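Local coordinates for YARHG domain-containing protein (Legionella pneumophila subsp. pneumophila, PDB 4G2A), which is of unknown function but carries a YARHG domain and a DUF4424 region and may bind a nutrient, at residues Q115-Y120 with G164-D169. Sequence-based numbering, arbitrary orientation.
Sequences QNKGLY and GALWQD. With SO4 (sulfate ion), chain J.
Lys-117 lays its aliphatic chain across the side chains of Ala-165 and Leu-166 and then hooks its amine onto the backbone. Its CG meets the CD2 branch of Leu-166 at 3.9 Å, the two side chains passing at a slant, and one carbon further out CD rests 3.8 Å from CB of Ala-165. A bend at the second torsion (chi2 -98°) turns the rest of the chain, which then runs on extended, alongside 164-169, and NZ ends 3.2 Å from O of Ala-165. In that hydrogen bond NZ stands above the carbonyl plane, 55° out of it, with a C=O...N angle of 125°, and so does not lie on a lone pair of O. It is the one hydrogen bond across the two segments, and it ties the lysine to a short 3-10 turn in which N of Trp-167 bonds back to O of Gly-164. A sulfate, probably from the crystallisation liquor, lies beside the lysine: ND2 of Asn-116 donates to its O1 at 3.0 Å, while O4 approaches CE of Lys-117 at 3.5 Å. On the lysine's side the chain turns through a second 3-10 segment, 115-117, and a G1 beta bulge follows, with Gly-118 and Leu-119 set opposite the single residue Asp-114. The contact lies on the surface and joins the loop between strands 102-110 and 123-131 to the one between strands 155-160 and 174-180. Beneath it, Leu-119 and Leu-166 both pack on Ile-14 of strand 10-15, and Trp-167 reaches Met-23 of strand 21-33 and Met-64 of strand 60-68.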
loop_
_atom_site.group_PDB
_atom_site.type_symbol
_atom_site.label_atom_id
_atom_site.label_comp_id
_atom_site.label_asym_id
_atom_site.label_seq_id
_atom_site.Cartn_x
_atom_site.Cartn_y
_atom_site.Cartn_z
ATOM N N GLN A 115 -10.283 -18.089 9.122
ATOM C CA GLN A 115 -11.035 -17.003 8.488
ATOM C C GLN A 115 -11.880 -16.230 9.465
ATOM O O GLN A 115 -12.043 -15.016 9.285
ATOM C CB GLN A 115 -11.888 -17.534 7.346
ATOM C CG GLN A 115 -11.021 -18.058 6.207
ATOM C CD GLN A 115 -10.952 -19.555 6.151
ATOM O OE1 GLN A 115 -10.882 -20.243 7.170
ATOM N NE2 GLN A 115 -10.931 -20.089 4.941
ATOM N N ASN A 116 -12.361 -16.913 10.522
ATOM C CA ASN A 116 -13.140 -16.335 11.623
ATOM C C ASN A 116 -12.318 -15.285 12.373
ATOM O O ASN A 116 -12.893 -14.319 12.863
ATOM C CB ASN A 116 -13.606 -17.431 12.607
ATOM C CG ASN A 116 -14.663 -18.409 12.103
ATOM O OD1 ASN A 116 -15.401 -18.166 11.129
ATOM N ND2 ASN A 116 -14.810 -19.528 12.816
ATOM N N LYS A 117 -10.970 -15.454 12.420
ATOM C CA LYS A 117 -10.046 -14.530 13.089
ATOM C C LYS A 117 -9.261 -13.688 12.067
ATOM O O LYS A 117 -8.330 -12.968 12.435
ATOM C CB LYS A 117 -9.076 -15.291 14.027
ATOM C CG LYS A 117 -9.746 -16.169 15.085
ATOM C CD LYS A 117 -9.819 -15.473 16.412
ATOM C CE LYS A 117 -10.489 -16.335 17.449
ATOM N NZ LYS A 117 -9.975 -16.032 18.815
ATOM N N GLY A 118 -9.664 -13.761 10.802
ATOM C CA GLY A 118 -9.071 -12.972 9.732
ATOM C C GLY A 118 -7.838 -13.556 9.088
ATOM O O GLY A 118 -7.176 -12.866 8.308
ATOM N N LEU A 119 -7.517 -14.829 9.385
ATOM C CA LEU A 119 -6.373 -15.481 8.749
ATOM C C LEU A 119 -6.857 -16.211 7.491
ATOM O O LEU A 119 -7.637 -17.159 7.597
ATOM C CB LEU A 119 -5.652 -16.432 9.730
ATOM C CG LEU A 119 -4.486 -17.238 9.161
ATOM C CD1 LEU A 119 -3.374 -16.329 8.684
ATOM C CD2 LEU A 119 -3.975 -18.238 10.161
ATOM N N TYR A 120 -6.421 -15.741 6.300
ATOM C CA TYR A 120 -6.818 -16.314 5.011
ATOM C C TYR A 120 -5.673 -17.021 4.273
ATOM O O TYR A 120 -5.893 -17.557 3.186
ATOM C CB TYR A 120 -7.396 -15.211 4.110
ATOM C CG TYR A 120 -8.762 -14.752 4.559
ATOM C CD1 TYR A 120 -9.912 -15.428 4.164
ATOM C CD2 TYR A 120 -8.907 -13.659 5.405
ATOM C CE1 TYR A 120 -11.172 -15.035 4.614
ATOM C CE2 TYR A 120 -10.160 -13.244 5.841
ATOM C CZ TYR A 120 -11.291 -13.932 5.439
ATOM O OH TYR A 120 -12.516 -13.515 5.868
ATOM N N GLY A 164 -4.742 -10.487 15.387
ATOM C CA GLY A 164 -4.312 -10.138 16.737
ATOM C C GLY A 164 -5.186 -10.755 17.820
ATOM O O GLY A 164 -4.741 -10.916 18.959
ATOM N N ALA A 165 -6.428 -11.160 17.440
ATOM C CA ALA A 165 -7.432 -11.861 18.249
ATOM C C ALA A 165 -6.970 -13.287 18.624
ATOM O O ALA A 165 -7.601 -13.919 19.462
ATOM C CB ALA A 165 -8.749 -11.938 17.484
ATOM N N LEU A 166 -5.900 -13.803 17.980
ATOM C CA LEU A 166 -5.356 -15.119 18.305
ATOM C C LEU A 166 -4.486 -15.056 19.593
ATOM O O LEU A 166 -4.230 -16.085 20.222
ATOM C CB LEU A 166 -4.548 -15.691 17.135
ATOM C CG LEU A 166 -5.347 -16.090 15.896
ATOM C CD1 LEU A 166 -4.453 -16.203 14.703
ATOM C CD2 LEU A 166 -6.175 -17.358 16.116
ATOM N N TRP A 167 -4.027 -13.847 19.964
ATOM C CA TRP A 167 -3.231 -13.634 21.162
ATOM C C TRP A 167 -4.161 -13.400 22.353
ATOM O O TRP A 167 -5.325 -13.019 22.169
ATOM C CB TRP A 167 -2.255 -12.468 20.960
ATOM C CG TRP A 167 -1.240 -12.746 19.896
ATOM C CD1 TRP A 167 -1.234 -12.252 18.631
ATOM C CD2 TRP A 167 -0.113 -13.634 19.987
ATOM N NE1 TRP A 167 -0.152 -12.744 17.933
ATOM C CE2 TRP A 167 0.558 -13.588 18.742
ATOM C CE3 TRP A 167 0.421 -14.438 21.014
ATOM C CZ2 TRP A 167 1.714 -14.340 18.482
ATOM C CZ3 TRP A 167 1.560 -15.191 20.751
ATOM C CH2 TRP A 167 2.187 -15.148 19.495
ATOM N N GLN A 168 -3.645 -13.657 23.573
ATOM C CA GLN A 168 -4.368 -13.542 24.837
ATOM C C GLN A 168 -4.900 -12.144 25.059
ATOM O O GLN A 168 -4.199 -11.167 24.797
ATOM C CB GLN A 168 -3.486 -13.960 26.009
ATOM C CG GLN A 168 -4.285 -14.228 27.274
ATOM C CD GLN A 168 -3.406 -14.605 28.421
ATOM O OE1 GLN A 168 -2.254 -14.180 28.520
ATOM N NE2 GLN A 168 -3.940 -15.425 29.312
ATOM N N ASP A 169 -6.161 -12.070 25.533
ATOM C CA ASP A 169 -6.950 -10.860 25.809
ATOM C C ASP A 169 -7.498 -10.293 24.505
ATOM O O ASP A 169 -7.195 -10.806 23.419
ATOM C CB ASP A 169 -6.165 -9.797 26.619
ATOM C CG ASP A 169 -5.702 -10.281 27.992
ATOM O OD1 ASP A 169 -6.469 -11.031 28.656
ATOM O OD2 ASP A 169 -4.577 -9.913 28.404
HETATM S S SO4 J . -12.512 -19.749 15.794
HETATM O O1 SO4 J . -12.367 -20.219 14.422
HETATM O O2 SO4 J . -13.182 -18.447 15.811
HETATM O O3 SO4 J . -13.319 -20.710 16.547
HETATM O O4 SO4 J . -11.182 -19.625 16.397
#